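Local structure of SsfS6 (Streptomyces sp. SF2575, 4FZR) at residues 67-72 and 110-115; 185-190 and 201-205; 321-325 and 361-365. The protein belongs to the erythromycin biosynthesis protein CIII-like family and adopts the GT-B fold, in which two Rossmann-like domains are joined in one chain. Residues are numbered along the deposited sequence.

Overall arrangement
Followed from the N terminus, the chain makes the three contacts in series; none nests in or crosses another. Contact 1 closes first, bringing the loop after edge strand 65-67 against helix 93-122. Contact 2 closes a short excursion at the other edge of the same seven-stranded parallel sheet, pairing strand 185-188 with strand 203-204, about 27 Å from contact 1 between centres. Contact 3 lies in the C-terminal domain, where strand 323-325 meets helix 358-367; its nearest atoms stay about 11 Å from contact 2 and about 23 Å from contact 1. Chain-terminal helix 388-395 then returns to cover contact 2, linking the two halves of the GT-B fold.

Contact 1. Residues 67-72 and 110-115; sequences PTCPSL and RMRDEA
Water can bridge a break in helical hydrogen bonding, as where helix segment 110-115 meets loop 67-72. The helix is kinked: the N atoms of D113 and E114 lack bonds to the preceding turn, and regular bonding resumes with A115 N to M111 O at 3.0 Å. The loop turns its corner through T68 (phi/psi −111°/−7°) and extended C69 (−172°/161°), with T68 CA 4.9 Å from E114 CA. The exit of edge strand 65-67 thus packs on a helix flanking the parallel sheet of the N-terminal Rossmann-like domain.

No direct hydrogen bond joins the segments. Water 1 accepts from E114 N (2.9 Å) and can donate to T68 O (2.9 Å) and R110 O (3.1 Å).

In the packing, T68 (chi1 p) sets OG1 3.5 Å from CG of M111, a selenomethionine, and CG2 4.0 Å from A115 CB. C69, also p, places SG 3.8 Å from M111 CG and CB 3.3 Å from R110 O. E114 CB lies 3.2 Å from T68 O. R110 lays one guanidinium face over L72, NH2 to CD2 3.4 Å.

The chemistry is mixed: carbon atoms pack against backbone carbonyls, and water spans the helix break between R110 O and E114 N.

Contact 2. Residues 185-190 and 201-205; sequences LSIDVC and GTTKM
Parallel strands exchange hydrogen bonds in a staggered pattern, one residue of each bridge bonding to both neighbours of its partner, and 185-190 with 201-205 is a compact example: T203 does so in the first bridge, D188 in the second. The backbone is extended at 185-188 and 203-204, whereas V189 bends at psi 0° and G201 turns with positive phi; the end-to-end directions diverge by 64°. I187 is in register with T203 and D188 with K204, each CA pair 4.9 Å apart.

T203 N donates to S186 O (2.9 Å), and T203 O accepts from D188 N (2.9 Å). D188 O in turn accepts from M205 N at 2.8 Å. Beyond the last bridge the chains separate slightly, and water 2 donates to V189 O (2.8 Å) and M205 O (2.9 Å). On the other edge of strand 185-188, I187 bonds through its backbone to E149 and S151, and S186 OG bonds to the E149 side chain.

The main charged groups are paired too. K204 (m, m, t, t) carries NZ to D188 OD1 in a 2.7 Å salt bridge and to C190 O, also at 2.7 Å; E195 is a further salt-bridge partner. D188 (chi1 t) accepts again at OD1 from C190 N, 3.0 Å, forming an Asx turn that ends the strand.

I187 CG2 lies 3.5 Å from CB of M205, a selenomethionine. Helix 388-395 covers this face, I391 touching I187 and M205, and L394 touching T203. One lysine thus ties together a sheet edge and the turn that follows it: its charge is balanced by carboxylates, and it also satisfies a backbone carbonyl.

Contact 3. Residues 321-325 and 361-365; sequences VPQVS and ACARI
This is strand-to-helix packing of the α/β kind, in the interior of the C-terminal Rossmann-like domain of the GT-B fold, where helix 358-367 lies on one face of a parallel sheet. Strand 323-325 and helix segment 361-365 run nearly antiparallel, at 160°, with axes 8.9 Å apart at closest approach. The strand is extended and the helix regular, its I365 N bonding to A361 O at 3.0 Å. Across the gap, V324 CA is nearest A361 CA at 6.5 Å, and P322 CA nearest I365 CA at 7.5 Å.

The general principle is that alternation along a strand selects the residues a helix can meet. P322 and V324 point toward the helix, whereas Q323 points away. V324 (chi1 t) fits among three side chains: its CG1 is 3.7 Å from A361 CB, while CG2 is 3.8 Å from C362 SG and 3.5 Å from I365 CD1. I365 (m, t) also sets CG2 3.9 Å from P322 CB. No hydrogen bond crosses the interface.

The strand is held by its neighbours: V324 bonds through its backbone to V304 and H306, Q323 and S325 bond to V346, and Q323 OE1 bonds to H306. Helix 358-367 packs on the V324 face beside helix 370-382, which adjoins P322 and I365, while helix 333-341 covers the opposite face at Q323 and S325.

Contact 1. Residues 67-72 and 110-115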
# COMPACT_ATOMS: atom_id res chain seq x y z
N PRO A 67 11.88 11.31 7.02
CA PRO A 67 13.31 11.06 6.83
C PRO A 67 14.10 11.08 8.14
O PRO A 67 13.84 11.93 8.99
CB PRO A 67 13.74 12.21 5.93
CG PRO A 67 12.84 13.34 6.33
CD PRO A 67 11.53 12.72 6.75
N THR A 68 15.05 10.16 8.29
CA THR A 68 15.86 10.09 9.51
C THR A 68 17.31 10.50 9.27
O THR A 68 18.10 10.62 10.21
CB THR A 68 15.82 8.69 10.13
OG1 THR A 68 16.27 7.72 9.17
CG2 THR A 68 14.40 8.35 10.58
N CYS A 69 17.66 10.71 8.00
CA CYS A 69 18.99 11.19 7.64
C CYS A 69 19.00 11.51 6.15
O CYS A 69 18.12 11.06 5.42
CB CYS A 69 20.06 10.14 7.98
SG CYS A 69 20.06 8.66 6.94
N PRO A 70 19.98 12.31 5.71
CA PRO A 70 20.08 12.63 4.28
C PRO A 70 20.30 11.38 3.43
O PRO A 70 20.54 10.30 3.98
CB PRO A 70 21.30 13.54 4.20
CG PRO A 70 21.42 14.14 5.57
CD PRO A 70 20.97 13.06 6.51
N SER A 71 20.21 11.51 2.11
CA SER A 71 20.40 10.38 1.21
C SER A 71 21.68 9.60 1.54
O SER A 71 22.70 10.18 1.90
CB SER A 71 20.43 10.87 -0.24
OG SER A 71 20.68 9.80 -1.13
N LEU A 72 21.61 8.28 1.42
CA LEU A 72 22.69 7.40 1.86
C LEU A 72 22.68 6.07 1.13
O LEU A 72 21.63 5.57 0.75
CB LEU A 72 22.51 7.08 3.35
CG LEU A 72 23.46 7.67 4.39
CD1 LEU A 72 23.30 6.92 5.70
CD2 LEU A 72 24.90 7.63 3.93
N ARG A 110 24.13 7.47 11.95
CA ARG A 110 23.65 8.47 11.00
C ARG A 110 22.16 8.76 11.20
O ARG A 110 21.68 9.83 10.81
CB ARG A 110 23.90 8.00 9.57
CG ARG A 110 25.34 7.59 9.29
CD ARG A 110 26.28 8.78 9.25
NE ARG A 110 26.16 9.54 8.01
CZ ARG A 110 26.75 9.21 6.86
NH1 ARG A 110 27.52 8.13 6.79
NH2 ARG A 110 26.58 9.97 5.79
N MSE A 111 21.44 7.83 11.81
CA MSE A 111 19.98 7.87 11.85
C MSE A 111 19.40 8.20 13.23
O MSE A 111 18.32 8.78 13.32
CB MSE A 111 19.41 6.53 11.40
CG MSE A 111 19.41 6.31 9.89
SE MSE A 111 18.73 4.54 9.39
CE MSE A 111 18.52 4.84 7.47
N ARG A 112 20.10 7.83 14.29
CA ARG A 112 19.50 7.82 15.62
C ARG A 112 18.97 9.18 16.09
O ARG A 112 17.90 9.25 16.70
CB ARG A 112 20.46 7.22 16.66
CG ARG A 112 21.70 8.07 16.96
CD ARG A 112 22.70 7.26 17.78
NE ARG A 112 23.79 8.08 18.32
CZ ARG A 112 23.91 8.46 19.59
NH1 ARG A 112 23.01 8.10 20.50
NH2 ARG A 112 24.94 9.20 19.96
N ASP A 113 19.70 10.25 15.81
CA ASP A 113 19.29 11.58 16.27
C ASP A 113 17.90 11.96 15.76
O ASP A 113 17.02 12.31 16.54
CB ASP A 113 20.31 12.64 15.84
CG ASP A 113 21.60 12.57 16.63
OD1 ASP A 113 21.55 12.11 17.80
OD2 ASP A 113 22.65 12.97 16.10
N GLU A 114 17.71 11.88 14.44
CA GLU A 114 16.44 12.26 13.84
C GLU A 114 15.35 11.22 14.08
O GLU A 114 14.17 11.55 14.09
CB GLU A 114 16.61 12.51 12.34
CG GLU A 114 17.14 13.89 11.99
CD GLU A 114 16.27 14.99 12.56
OE1 GLU A 114 15.04 14.98 12.30
OE2 GLU A 114 16.80 15.87 13.27
N ALA A 115 15.75 9.97 14.29
CA ALA A 115 14.79 8.90 14.54
C ALA A 115 14.25 9.02 15.95
O ALA A 115 13.05 8.81 16.19
CB ALA A 115 15.44 7.53 14.31
O HOH W 1 19.72 11.67 12.37

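Contact 2. Residues 185-190 and 201-205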
# COMPACT_ATOMS: atom_id res chain seq x y z
N LEU A 185 8.16 -9.53 19.55
CA LEU A 185 8.12 -10.66 18.62
C LEU A 185 9.39 -10.67 17.80
O LEU A 185 9.94 -9.62 17.47
CB LEU A 185 6.93 -10.53 17.67
CG LEU A 185 5.59 -11.15 18.05
CD1 LEU A 185 4.67 -11.12 16.84
CD2 LEU A 185 5.77 -12.58 18.54
N SER A 186 9.86 -11.86 17.45
CA SER A 186 10.95 -11.99 16.50
C SER A 186 10.49 -12.89 15.37
O SER A 186 10.30 -14.09 15.55
CB SER A 186 12.20 -12.56 17.17
OG SER A 186 13.24 -12.74 16.21
N ILE A 187 10.31 -12.29 14.20
CA ILE A 187 9.61 -12.95 13.11
C ILE A 187 10.57 -13.54 12.08
O ILE A 187 11.59 -12.95 11.76
CB ILE A 187 8.62 -11.99 12.45
CG1 ILE A 187 7.67 -11.43 13.52
CG2 ILE A 187 7.86 -12.69 11.33
CD1 ILE A 187 6.78 -10.32 13.05
N ASP A 188 10.21 -14.72 11.59
CA ASP A 188 11.06 -15.47 10.68
C ASP A 188 10.24 -15.94 9.48
O ASP A 188 9.08 -16.32 9.63
CB ASP A 188 11.66 -16.68 11.41
CG ASP A 188 12.76 -17.34 10.62
OD1 ASP A 188 12.45 -18.22 9.79
OD2 ASP A 188 13.94 -16.98 10.84
N VAL A 189 10.85 -15.92 8.30
CA VAL A 189 10.13 -16.21 7.06
C VAL A 189 10.67 -17.45 6.33
O VAL A 189 10.15 -17.83 5.28
CB VAL A 189 10.14 -14.99 6.11
CG1 VAL A 189 9.29 -13.87 6.68
CG2 VAL A 189 11.57 -14.52 5.86
N CYS A 190 11.69 -18.08 6.88
CA CYS A 190 12.27 -19.26 6.25
C CYS A 190 11.32 -20.45 6.39
O CYS A 190 10.78 -20.70 7.47
CB CYS A 190 13.63 -19.60 6.89
SG CYS A 190 14.49 -20.98 6.11
N GLY A 201 13.11 -18.92 19.47
CA GLY A 201 12.40 -17.85 20.15
C GLY A 201 11.68 -16.99 19.13
O GLY A 201 11.35 -15.83 19.38
N THR A 202 11.42 -17.58 17.96
CA THR A 202 10.87 -16.84 16.83
C THR A 202 9.47 -17.30 16.47
O THR A 202 8.98 -18.31 16.97
CB THR A 202 11.77 -16.98 15.59
OG1 THR A 202 11.77 -18.35 15.16
CG2 THR A 202 13.19 -16.54 15.91
N THR A 203 8.83 -16.54 15.58
CA THR A 203 7.49 -16.85 15.12
C THR A 203 7.50 -16.87 13.60
O THR A 203 7.92 -15.90 12.97
CB THR A 203 6.48 -15.79 15.61
OG1 THR A 203 6.64 -15.57 17.01
CG2 THR A 203 5.05 -16.23 15.33
N LYS A 204 7.06 -17.97 13.01
CA LYS A 204 7.02 -18.08 11.56
C LYS A 204 5.99 -17.12 10.97
O LYS A 204 4.97 -16.83 11.60
CB LYS A 204 6.67 -19.51 11.13
CG LYS A 204 7.77 -20.53 11.35
CD LYS A 204 9.04 -20.11 10.62
CE LYS A 204 10.12 -21.17 10.74
NZ LYS A 204 11.40 -20.72 10.12
N MSE A 205 6.28 -16.61 9.78
CA MSE A 205 5.33 -15.79 9.04
C MSE A 205 5.48 -16.03 7.54
O MSE A 205 6.59 -16.15 7.03
CB MSE A 205 5.54 -14.31 9.33
CG MSE A 205 4.45 -13.41 8.74
SE MSE A 205 4.95 -11.54 8.43
CE MSE A 205 4.85 -10.84 10.20
O HOH W 2 7.49 -17.48 4.59

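Contact 3. Residues 321-325 and 361-365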
# COMPACT_ATOMS: atom_id res chain seq x y z
N VAL A 321 8.82 -21.06 -8.21
CA VAL A 321 9.55 -20.98 -9.47
C VAL A 321 11.04 -21.25 -9.22
O VAL A 321 11.67 -20.53 -8.44
CB VAL A 321 9.37 -19.60 -10.15
CG1 VAL A 321 10.16 -19.54 -11.46
CG2 VAL A 321 7.89 -19.33 -10.41
N PRO A 322 11.60 -22.28 -9.87
CA PRO A 322 13.02 -22.62 -9.68
C PRO A 322 13.95 -21.46 -10.06
O PRO A 322 13.65 -20.72 -11.00
CB PRO A 322 13.24 -23.83 -10.61
CG PRO A 322 12.10 -23.81 -11.56
CD PRO A 322 10.94 -23.20 -10.82
N GLN A 323 15.05 -21.32 -9.34
CA GLN A 323 15.91 -20.15 -9.48
C GLN A 323 17.35 -20.52 -9.81
O GLN A 323 17.88 -21.51 -9.30
CB GLN A 323 15.92 -19.33 -8.19
CG GLN A 323 14.72 -19.55 -7.28
CD GLN A 323 14.81 -18.76 -5.99
OE1 GLN A 323 15.57 -17.80 -5.89
NE2 GLN A 323 14.05 -19.17 -4.99
N VAL A 324 17.98 -19.71 -10.66
CA VAL A 324 19.42 -19.74 -10.80
C VAL A 324 19.95 -18.49 -10.12
O VAL A 324 19.74 -17.37 -10.59
CB VAL A 324 19.88 -19.79 -12.26
CG1 VAL A 324 21.40 -19.85 -12.33
CG2 VAL A 324 19.25 -20.97 -12.99
N SER A 325 20.62 -18.68 -8.99
CA SER A 325 21.15 -17.58 -8.21
C SER A 325 22.65 -17.40 -8.46
O SER A 325 23.42 -18.35 -8.29
CB SER A 325 20.89 -17.81 -6.73
OG SER A 325 21.50 -16.81 -5.93
N ALA A 361 23.32 -24.16 -15.58
CA ALA A 361 22.31 -24.27 -14.53
C ALA A 361 20.90 -24.20 -15.10
O ALA A 361 20.01 -24.92 -14.66
CB ALA A 361 22.52 -23.18 -13.49
N CYS A 362 20.70 -23.32 -16.07
CA CYS A 362 19.38 -23.14 -16.68
C CYS A 362 18.97 -24.38 -17.47
O CYS A 362 17.81 -24.81 -17.40
CB CYS A 362 19.36 -21.91 -17.58
SG CYS A 362 19.67 -20.36 -16.70
N ALA A 363 19.90 -24.95 -18.22
CA ALA A 363 19.63 -26.16 -19.00
C ALA A 363 19.37 -27.34 -18.07
O ALA A 363 18.51 -28.18 -18.34
CB ALA A 363 20.81 -26.47 -19.92
N ARG A 364 20.12 -27.38 -16.97
CA ARG A 364 19.97 -28.41 -15.96
C ARG A 364 18.55 -28.37 -15.38
O ARG A 364 17.90 -29.41 -15.23
CB ARG A 364 21.00 -28.19 -14.86
CG ARG A 364 21.30 -29.40 -14.00
CD ARG A 364 22.50 -29.12 -13.10
NE ARG A 364 22.67 -30.11 -12.04
CZ ARG A 364 23.45 -29.94 -10.98
NH1 ARG A 364 24.13 -28.82 -10.83
NH2 ARG A 364 23.55 -30.90 -10.07
N ILE A 365 18.09 -27.17 -15.05
CA ILE A 365 16.75 -26.97 -14.50
C ILE A 365 15.69 -27.19 -15.58
O ILE A 365 14.62 -27.73 -15.31
CB ILE A 365 16.60 -25.55 -13.94
CG1 ILE A 365 17.36 -25.43 -12.63
CG2 ILE A 365 15.12 -25.21 -13.73
CD1 ILE A 365 17.79 -24.03 -12.30